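Long-range contacts in cell division protein FtsZ 1 (Methanocaldococcus jannaschii, PDB 1W5B), which binds GTP, probably hydrolyses it, and probably polymerises into the contractile Z ring at the future site of cell division: residues 48-53 against 66-71; 125-130 against 152-157; 187-192 against 246-251. All blocks are in the same frame, centred on the assembly; numbering follows the deposited sequence.

Contact 1. Residues 48-53 against 66-71; sequences AGNNTI and TVAINT. With GTP (guanosine-5'-triphosphate), chain C.
While Asn50 and Ile53 rest on Ala68 and Thr66, the amide of Ala48 points out of the same helix to the nucleotide: Ala48 N gives a nearly straight bond (171°) of 2.7 Å to O2A of GTP. The small methyl of Ala48 suits the place, since CB comes to 3.5 Å from C4 of the guanine. On the strand side, Asn50 has CG anti to its own carbonyl carbon (chi1 -72°), which carries its amide over to Ala68 and Asn70, oblique to the amide of Asn70, the two planes 70° apart. This is the helix of a beta-alpha-beta unit, 46-59, packed on strand 64-70 in the Rossmann-like GTPase domain; the glycine-rich turn that opens it includes the GTP-binding Gly47. Further along, Ile53 covers the strand with both branches. Its CG2 lies 3.8 Å from CB of Thr66 and 4.3 Å from CB of Ala68, and CD1 folds down to 3.7 Å from the carbonyl oxygen of Val67. A bare methyl at Ala68 lets the helix settle close. Asn51, on another side of the helix, bonds through ND2 to Asp212, itself a GTP ligand, and beyond Asn70 the hydroxyl of Thr71 pairs with that of Thr135.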
loop_
_atom_site.group_PDB
_atom_site.type_symbol
_atom_site.label_atom_id
_atom_site.label_comp_id
_atom_site.label_asym_id
_atom_site.label_seq_id
_atom_site.Cartn_x
_atom_site.Cartn_y
_atom_site.Cartn_z
ATOM N N ALA A 48 -9.208 10.627 0.695
ATOM C CA ALA A 48 -8.565 9.766 -0.304
ATOM C C ALA A 48 -8.454 8.355 0.272
ATOM O O ALA A 48 -8.662 7.366 -0.428
ATOM C CB ALA A 48 -7.169 10.296 -0.667
ATOM N N GLY A 49 -8.120 8.267 1.554
ATOM C CA GLY A 49 -8.003 6.963 2.185
ATOM C C GLY A 49 -9.338 6.241 2.240
ATOM O O GLY A 49 -9.409 5.036 1.986
ATOM N N ASN A 50 -10.400 6.972 2.573
ATOM C CA ASN A 50 -11.735 6.382 2.638
ATOM C C ASN A 50 -12.180 5.928 1.249
ATOM O O ASN A 50 -12.789 4.868 1.101
ATOM C CB ASN A 50 -12.752 7.392 3.190
ATOM C CG ASN A 50 -12.572 7.660 4.682
ATOM O OD1 ASN A 50 -11.724 7.055 5.341
ATOM N ND2 ASN A 50 -13.378 8.571 5.219
ATOM N N ASN A 51 -11.875 6.734 0.234
ATOM C CA ASN A 51 -12.250 6.407 -1.139
ATOM C C ASN A 51 -11.602 5.088 -1.538
ATOM O O ASN A 51 -12.234 4.243 -2.165
ATOM C CB ASN A 51 -11.822 7.535 -2.088
ATOM C CG ASN A 51 -12.251 7.288 -3.526
ATOM O OD1 ASN A 51 -13.421 7.033 -3.799
ATOM N ND2 ASN A 51 -11.301 7.370 -4.452
ATOM N N THR A 52 -10.344 4.897 -1.154
ATOM C CA THR A 52 -9.644 3.649 -1.462
ATOM C C THR A 52 -10.310 2.458 -0.749
ATOM O O THR A 52 -10.494 1.393 -1.343
ATOM C CB THR A 52 -8.150 3.710 -1.033
ATOM O OG1 THR A 52 -7.488 4.774 -1.730
ATOM C CG2 THR A 52 -7.449 2.389 -1.352
ATOM N N ILE A 53 -10.665 2.640 0.524
ATOM C CA ILE A 53 -11.309 1.581 1.307
ATOM C C ILE A 53 -12.658 1.173 0.710
ATOM O O ILE A 53 -12.976 -0.014 0.614
ATOM C CB ILE A 53 -11.538 2.026 2.777
ATOM C CG1 ILE A 53 -10.200 2.100 3.520
ATOM C CG2 ILE A 53 -12.480 1.042 3.488
ATOM C CD1 ILE A 53 -9.560 0.744 3.783
ATOM N N THR A 66 -11.398 -4.251 6.448
ATOM C CA THR A 66 -11.241 -2.857 6.053
ATOM C C THR A 66 -11.687 -1.895 7.144
ATOM O O THR A 66 -12.728 -2.083 7.769
ATOM C CB THR A 66 -12.026 -2.542 4.762
ATOM O OG1 THR A 66 -13.373 -3.010 4.893
ATOM C CG2 THR A 66 -11.367 -3.212 3.561
ATOM N N VAL A 67 -10.883 -0.863 7.371
ATOM C CA VAL A 67 -11.188 0.143 8.380
ATOM C C VAL A 67 -11.012 1.548 7.813
ATOM O O VAL A 67 -9.974 1.874 7.247
ATOM C CB VAL A 67 -10.272 -0.004 9.606
ATOM C CG1 VAL A 67 -10.521 1.137 10.571
ATOM C CG2 VAL A 67 -10.512 -1.346 10.280
ATOM N N ALA A 68 -12.029 2.383 7.967
ATOM C CA ALA A 68 -11.953 3.748 7.473
ATOM C C ALA A 68 -12.044 4.696 8.650
ATOM O O ALA A 68 -12.838 4.488 9.562
ATOM C CB ALA A 68 -13.089 4.022 6.500
ATOM N N ILE A 69 -11.219 5.734 8.643
ATOM C CA ILE A 69 -11.261 6.703 9.722
ATOM C C ILE A 69 -11.227 8.083 9.111
ATOM O O ILE A 69 -10.610 8.301 8.074
ATOM C CB ILE A 69 -10.076 6.539 10.691
ATOM C CG1 ILE A 69 -8.783 7.010 10.044
ATOM C CG2 ILE A 69 -9.950 5.081 11.100
ATOM C CD1 ILE A 69 -7.590 6.930 10.975
ATOM N N ASN A 70 -11.905 9.021 9.744
ATOM C CA ASN A 70 -11.927 10.364 9.215
ATOM C C ASN A 70 -12.477 11.282 10.293
ATOM O O ASN A 70 -13.108 10.832 11.254
ATOM C CB ASN A 70 -12.828 10.392 7.973
ATOM C CG ASN A 70 -12.467 11.500 6.990
ATOM O OD1 ASN A 70 -12.698 11.363 5.784
ATOM N ND2 ASN A 70 -11.920 12.601 7.492
ATOM N N THR A 71 -12.189 12.566 10.140
ATOM C CA THR A 71 -12.693 13.585 11.033
ATOM C C THR A 71 -14.037 14.012 10.407
ATOM O O THR A 71 -15.024 14.251 11.108
ATOM C CB THR A 71 -11.730 14.779 11.063
ATOM O OG1 THR A 71 -11.352 15.107 9.718
ATOM C CG2 THR A 71 -10.475 14.437 11.861
HETATM P PG GTP C . -8.735 17.179 5.380
HETATM O O1G GTP C . -7.919 18.481 5.477
HETATM O O2G GTP C . -9.900 17.313 4.371
HETATM O O3G GTP C . -9.367 16.821 6.737
HETATM O O3B GTP C . -7.661 15.987 4.954
HETATM P PB GTP C . -7.868 14.598 4.109
HETATM O O1B GTP C . -9.233 14.077 4.157
HETATM O O2B GTP C . -6.744 13.686 4.592
HETATM O O3A GTP C . -7.576 14.941 2.628
HETATM P PA GTP C . -7.850 14.167 1.323
HETATM O O1A GTP C . -9.111 14.655 0.692
HETATM O O2A GTP C . -7.684 12.726 1.521
HETATM O "O5'" GTP C . -6.663 14.811 0.417
HETATM C "C5'" GTP C . -5.280 14.517 0.640
HETATM C "C4'" GTP C . -4.588 14.311 -0.693
HETATM O "O4'" GTP C . -5.166 13.160 -1.344
HETATM C "C3'" GTP C . -4.808 15.479 -1.664
HETATM O "O3'" GTP C . -3.784 16.442 -1.494
HETATM C "C2'" GTP C . -4.684 14.805 -3.033
HETATM O "O2'" GTP C . -3.310 14.635 -3.356
HETATM C "C1'" GTP C . -5.248 13.400 -2.747
HETATM N N9 GTP C . -6.631 13.184 -3.194
HETATM C C8 GTP C . -7.746 13.972 -2.895
HETATM N N7 GTP C . -8.892 13.408 -3.214
HETATM C C5 GTP C . -8.520 12.229 -3.830
HETATM C C6 GTP C . -9.293 11.171 -4.370
HETATM O O6 GTP C . -10.494 11.176 -4.613
HETATM N N1 GTP C . -8.500 10.105 -4.838
HETATM C C2 GTP C . -7.112 10.064 -4.796
HETATM N N2 GTP C . -6.524 9.076 -5.411
HETATM N N3 GTP C . -6.382 10.994 -4.208
HETATM C C4 GTP C . -7.121 12.023 -3.708
#

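Contact 2. Residues 125-130 against 152-157; sequences VFITCG and ALTVAV. With GTP (guanosine-5'-triphosphate), chain C.
Val125 pairs in parallel with Thr154, its N bonding to Leu153 O at 2.8 Å, and Val155 N, Ile127 N and Val157 N follow with bonds of similar length to Val125 O, Val155 O and Ile127 O. Beta-branched residues suit these extended, buried strands, and the packing is close from Val125 to Ile127, the backbones coming nearest at Ile127 and Ala156. On one face CG2 of Val125 meets CB of Ala152 at 3.7 Å, and CD1 of Ile127 reaches CG2 of Thr154 at 4.0 Å. On the other, Val155 lies beside Phe126 with its CB over one face of the ring and CG1 4.1 Å from CD2; CG of Phe126, anti to the carbonyl carbon (chi1 -73°), stands the ring alongside the valine. Thr154 is polar but provided for, because OG1 bonds at 2.9 Å to Ala152 O, from well above the carbonyl plane, and also pairs with Ser147. The loose side is the end nearer the nucleotide, still buried. There Cys129 N stays 3.7 Å from Val157 O, and the hydroxyl of Thr128 takes that oxygen instead, OG1 to O 2.9 Å, almost along the C=O axis. Past it Gly130, with no side chain, lies close against the ribose, its O toward C5' of GTP. Helix 135-149 completes the beta-alpha-beta unit and covers the face of Val125, Ile127 and Thr154, helices 207-227 and 236-243 pack on that of Phe126 and Val155, and strands 40-45 and 186-191 flank the pair within the sheet.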
loop_
_atom_site.group_PDB
_atom_site.type_symbol
_atom_site.label_atom_id
_atom_site.label_comp_id
_atom_site.label_asym_id
_atom_site.label_seq_id
_atom_site.Cartn_x
_atom_site.Cartn_y
_atom_site.Cartn_z
ATOM N N VAL A 125 -0.858 -4.628 9.460
ATOM C CA VAL A 125 -1.719 -3.486 9.205
ATOM C C VAL A 125 -1.221 -2.618 8.057
ATOM O O VAL A 125 -0.083 -2.143 8.070
ATOM C CB VAL A 125 -1.835 -2.597 10.455
ATOM C CG1 VAL A 125 -2.778 -1.427 10.181
ATOM C CG2 VAL A 125 -2.325 -3.425 11.628
ATOM N N PHE A 126 -2.080 -2.422 7.064
ATOM C CA PHE A 126 -1.751 -1.579 5.921
ATOM C C PHE A 126 -2.458 -0.254 6.141
ATOM O O PHE A 126 -3.668 -0.217 6.351
ATOM C CB PHE A 126 -2.245 -2.185 4.607
ATOM C CG PHE A 126 -1.453 -3.367 4.142
ATOM C CD1 PHE A 126 -1.626 -4.620 4.733
ATOM C CD2 PHE A 126 -0.535 -3.234 3.106
ATOM C CE1 PHE A 126 -0.892 -5.725 4.293
ATOM C CE2 PHE A 126 0.205 -4.329 2.656
ATOM C CZ PHE A 126 0.027 -5.579 3.251
ATOM N N ILE A 127 -1.691 0.828 6.088
ATOM C CA ILE A 127 -2.214 2.166 6.296
ATOM C C ILE A 127 -2.120 2.908 4.973
ATOM O O ILE A 127 -1.031 3.078 4.431
ATOM C CB ILE A 127 -1.378 2.914 7.352
ATOM C CG1 ILE A 127 -1.371 2.124 8.654
ATOM C CG2 ILE A 127 -1.956 4.293 7.612
ATOM C CD1 ILE A 127 -0.440 2.711 9.691
ATOM N N THR A 128 -3.260 3.364 4.462
ATOM C CA THR A 128 -3.280 4.063 3.195
ATOM C C THR A 128 -4.013 5.396 3.269
ATOM O O THR A 128 -5.002 5.546 3.994
ATOM C CB THR A 128 -3.928 3.185 2.115
ATOM O OG1 THR A 128 -3.740 3.791 0.835
ATOM C CG2 THR A 128 -5.416 3.014 2.382
ATOM N N CYS A 129 -3.514 6.370 2.521
ATOM C CA CYS A 129 -4.131 7.688 2.492
ATOM C C CYS A 129 -3.402 8.543 1.483
ATOM O O CYS A 129 -2.379 8.133 0.953
ATOM C CB CYS A 129 -4.031 8.354 3.864
ATOM S SG CYS A 129 -2.379 9.010 4.243
ATOM N N GLY A 130 -3.942 9.725 1.212
ATOM C CA GLY A 130 -3.289 10.649 0.306
ATOM C C GLY A 130 -2.671 11.707 1.204
ATOM O O GLY A 130 -3.381 12.353 1.978
ATOM N N ALA A 152 1.898 -5.367 15.346
ATOM C CA ALA A 152 1.577 -5.790 13.996
ATOM C C ALA A 152 2.616 -5.311 13.002
ATOM O O ALA A 152 3.224 -4.253 13.189
ATOM C CB ALA A 152 0.204 -5.272 13.603
ATOM N N LEU A 153 2.843 -6.109 11.964
ATOM C CA LEU A 153 3.768 -5.713 10.912
ATOM C C LEU A 153 3.024 -4.505 10.348
ATOM O O LEU A 153 1.869 -4.625 9.932
ATOM C CB LEU A 153 3.889 -6.814 9.860
ATOM C CG LEU A 153 4.737 -6.476 8.625
ATOM C CD1 LEU A 153 6.139 -6.084 9.056
ATOM C CD2 LEU A 153 4.788 -7.680 7.684
ATOM N N THR A 154 3.676 -3.351 10.361
ATOM C CA THR A 154 3.058 -2.102 9.929
ATOM C C THR A 154 3.544 -1.563 8.584
ATOM O O THR A 154 4.698 -1.176 8.441
ATOM C CB THR A 154 3.272 -1.026 11.013
ATOM O OG1 THR A 154 2.741 -1.501 12.260
ATOM C CG2 THR A 154 2.588 0.262 10.631
ATOM N N VAL A 155 2.638 -1.510 7.613
ATOM C CA VAL A 155 2.982 -1.046 6.278
ATOM C C VAL A 155 2.081 0.089 5.818
ATOM O O VAL A 155 0.866 0.043 5.992
ATOM C CB VAL A 155 2.875 -2.199 5.262
ATOM C CG1 VAL A 155 3.198 -1.703 3.856
ATOM C CG2 VAL A 155 3.820 -3.332 5.663
ATOM N N ALA A 156 2.687 1.114 5.233
ATOM C CA ALA A 156 1.925 2.239 4.725
ATOM C C ALA A 156 2.072 2.276 3.207
ATOM O O ALA A 156 3.100 1.877 2.666
ATOM C CB ALA A 156 2.431 3.554 5.338
ATOM N N VAL A 157 1.023 2.729 2.535
ATOM C CA VAL A 157 1.016 2.871 1.087
ATOM C C VAL A 157 0.294 4.188 0.912
ATOM O O VAL A 157 -0.928 4.261 1.019
ATOM C CB VAL A 157 0.215 1.749 0.377
ATOM C CG1 VAL A 157 0.251 1.973 -1.134
ATOM C CG2 VAL A 157 0.798 0.387 0.717
HETATM P PG GTP C . -8.735 17.179 5.380
HETATM O O1G GTP C . -7.919 18.481 5.477
HETATM O O2G GTP C . -9.900 17.313 4.371
HETATM O O3G GTP C . -9.367 16.821 6.737
HETATM O O3B GTP C . -7.661 15.987 4.954
HETATM P PB GTP C . -7.868 14.598 4.109
HETATM O O1B GTP C . -9.233 14.077 4.157
HETATM O O2B GTP C . -6.744 13.686 4.592
HETATM O O3A GTP C . -7.576 14.941 2.628
HETATM P PA GTP C . -7.850 14.167 1.323
HETATM O O1A GTP C . -9.111 14.655 0.692
HETATM O O2A GTP C . -7.684 12.726 1.521
HETATM O "O5'" GTP C . -6.663 14.811 0.417
HETATM C "C5'" GTP C . -5.280 14.517 0.640
HETATM C "C4'" GTP C . -4.588 14.311 -0.693
HETATM O "O4'" GTP C . -5.166 13.160 -1.344
HETATM C "C3'" GTP C . -4.808 15.479 -1.664
HETATM O "O3'" GTP C . -3.784 16.442 -1.494
HETATM C "C2'" GTP C . -4.684 14.805 -3.033
HETATM O "O2'" GTP C . -3.310 14.635 -3.356
HETATM C "C1'" GTP C . -5.248 13.400 -2.747
HETATM N N9 GTP C . -6.631 13.184 -3.194
HETATM C C8 GTP C . -7.746 13.972 -2.895
HETATM N N7 GTP C . -8.892 13.408 -3.214
HETATM C C5 GTP C . -8.520 12.229 -3.830
HETATM C C6 GTP C . -9.293 11.171 -4.370
HETATM O O6 GTP C . -10.494 11.176 -4.613
HETATM N N1 GTP C . -8.500 10.105 -4.838
HETATM C C2 GTP C . -7.112 10.064 -4.796
HETATM N N2 GTP C . -6.524 9.076 -5.411
HETATM N N3 GTP C . -6.382 10.994 -4.208
HETATM C C4 GTP C . -7.121 12.023 -3.708
#

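Contact 3. Residues 187-192 against 246-251; sequences LVVIPN and GGLAMI
Leu187 and Val188 pair in parallel with Leu248 and Ala249, in strands splayed by 45°: Leu187 N donates a hydrogen bond of 2.7 Å to Gly247 O, Ala249 N and Val189 N give similar ones to Leu187 O and Ala249 O, and then the chains part. A water fills the next step, donating to Val189 O and accepting from Ile251 N at 2.8 Å each. Gly247, with a positive phi of 64°, suits the turn into the pairing, and the chain bends again at Leu248. That leucine swings CD2 back over the neighbouring strand, 3.5 Å from CG2 of Val189 and 4.0 Å from CG of Leu187, the side chains meeting at a slant. On the other face Val188 puts CG2 against CB of Ala249, whose methyl lets the valine lie alongside, and CG1 against CG2 of Ile251 at 3.4 Å, a tight pair whose side chains cross at about a right angle. Ile251 carries CG1 between its backbone N and carbonyl carbon (chi1 74°), which sends CD1 along to 3.9 Å from CD1 of Ile190. Ile190 and Ile251 both also pack on Ala218 of helix 207-227, which lies between the GTPase and C-terminal domains. Strand 186-191 edges the GTPase sheet and 249-256 the C-terminal one, so a few backbone bonds, one water and a seam of aliphatic carbons join the two domains into a continuous, largely apolar interior.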
loop_
_atom_site.group_PDB
_atom_site.type_symbol
_atom_site.label_atom_id
_atom_site.label_comp_id
_atom_site.label_asym_id
_atom_site.label_seq_id
_atom_site.Cartn_x
_atom_site.Cartn_y
_atom_site.Cartn_z
ATOM N N LEU A 187 7.397 1.664 4.202
ATOM C CA LEU A 187 6.616 2.815 3.753
ATOM C C LEU A 187 6.650 2.907 2.226
ATOM O O LEU A 187 7.658 3.292 1.641
ATOM C CB LEU A 187 7.183 4.105 4.358
ATOM C CG LEU A 187 6.620 5.438 3.839
ATOM C CD1 LEU A 187 5.097 5.415 3.834
ATOM C CD2 LEU A 187 7.128 6.583 4.709
ATOM N N VAL A 188 5.547 2.542 1.582
ATOM C CA VAL A 188 5.478 2.590 0.130
ATOM C C VAL A 188 4.938 3.955 -0.292
ATOM O O VAL A 188 3.823 4.321 0.067
ATOM C CB VAL A 188 4.555 1.492 -0.412
ATOM C CG1 VAL A 188 4.618 1.466 -1.924
ATOM C CG2 VAL A 188 4.957 0.142 0.163
ATOM N N VAL A 189 5.735 4.706 -1.044
ATOM C CA VAL A 189 5.333 6.035 -1.488
ATOM C C VAL A 189 5.120 6.112 -2.997
ATOM O O VAL A 189 6.011 5.766 -3.774
ATOM C CB VAL A 189 6.385 7.089 -1.103
ATOM C CG1 VAL A 189 5.830 8.479 -1.350
ATOM C CG2 VAL A 189 6.767 6.935 0.355
ATOM N N ILE A 190 3.941 6.588 -3.393
ATOM C CA ILE A 190 3.560 6.724 -4.802
ATOM C C ILE A 190 3.422 8.211 -5.140
ATOM O O ILE A 190 2.517 8.886 -4.640
ATOM C CB ILE A 190 2.203 6.039 -5.070
ATOM C CG1 ILE A 190 2.225 4.619 -4.517
ATOM C CG2 ILE A 190 1.909 6.027 -6.562
ATOM C CD1 ILE A 190 0.878 3.891 -4.582
ATOM N N PRO A 191 4.321 8.741 -5.990
ATOM C CA PRO A 191 4.323 10.155 -6.408
ATOM C C PRO A 191 3.270 10.426 -7.468
ATOM O O PRO A 191 3.523 10.189 -8.648
ATOM C CB PRO A 191 5.734 10.364 -6.978
ATOM C CG PRO A 191 6.516 9.145 -6.540
ATOM C CD PRO A 191 5.497 8.042 -6.526
ATOM N N ASN A 192 2.106 10.937 -7.066
ATOM C CA ASN A 192 1.030 11.206 -8.024
ATOM C C ASN A 192 1.488 11.980 -9.265
ATOM O O ASN A 192 1.032 11.710 -10.372
ATOM C CB ASN A 192 -0.113 11.961 -7.345
ATOM C CG ASN A 192 -1.132 11.029 -6.701
ATOM O OD1 ASN A 192 -1.998 11.467 -5.941
ATOM N ND2 ASN A 192 -1.037 9.741 -7.012
ATOM N N GLY A 246 11.617 -3.109 5.614
ATOM C CA GLY A 246 11.578 -2.643 4.240
ATOM C C GLY A 246 11.987 -1.195 4.056
ATOM O O GLY A 246 12.396 -0.795 2.962
ATOM N N GLY A 247 11.882 -0.401 5.115
ATOM C CA GLY A 247 12.254 0.998 5.007
ATOM C C GLY A 247 11.350 1.749 4.041
ATOM O O GLY A 247 10.129 1.644 4.115
ATOM N N LEU A 248 11.957 2.499 3.128
ATOM C CA LEU A 248 11.220 3.283 2.141
ATOM C C LEU A 248 11.092 2.453 0.861
ATOM O O LEU A 248 12.078 1.918 0.356
ATOM C CB LEU A 248 11.979 4.589 1.874
ATOM C CG LEU A 248 11.349 5.754 1.108
ATOM C CD1 LEU A 248 11.362 5.468 -0.378
ATOM C CD2 LEU A 248 9.941 5.995 1.623
ATOM N N ALA A 249 9.874 2.346 0.341
ATOM C CA ALA A 249 9.639 1.560 -0.863
ATOM C C ALA A 249 8.862 2.321 -1.932
ATOM O O ALA A 249 8.107 3.251 -1.633
ATOM C CB ALA A 249 8.888 0.270 -0.494
ATOM N N MET A 250 9.057 1.916 -3.183
ATOM C CA MET A 250 8.364 2.529 -4.309
ATOM C C MET A 250 7.870 1.414 -5.219
ATOM O O MET A 250 8.415 0.309 -5.209
ATOM C CB MET A 250 9.295 3.473 -5.073
ATOM C CG MET A 250 9.627 4.742 -4.317
ATOM S SD MET A 250 10.390 5.967 -5.382
ATOM C CE MET A 250 11.466 6.752 -4.292
ATOM N N ILE A 251 6.840 1.700 -6.005
ATOM C CA ILE A 251 6.270 0.678 -6.865
ATOM C C ILE A 251 6.472 0.936 -8.348
ATOM O O ILE A 251 6.843 2.033 -8.769
ATOM C CB ILE A 251 4.755 0.543 -6.640
ATOM C CG1 ILE A 251 4.031 1.742 -7.269
ATOM C CG2 ILE A 251 4.444 0.507 -5.143
ATOM C CD1 ILE A 251 2.519 1.584 -7.320
HETATM O O HOH W 1 6.011 4.369 -6.182
#

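All three contacts are buried and reach the same parallel sheet, but at different places across it. Contacts 1 and 2 each belong to a beta-alpha-beta unit of the GTPase domain and touch GTP; they meet where Ala48 packs on Gly130 and Thr52 on Thr128. Contact 1 is helix on strand, held by side chains and turned polar near the phosphates, whereas contact 2 is strand on strand, stitched by backbone bonds. Contact 3 continues from contact 2, with strand 186-191 beside 153-160 and Val157 packed on Val188 and Ile190. It leads out of the GTPase domain, does not touch the nucleotide and replaces one direct bond by water.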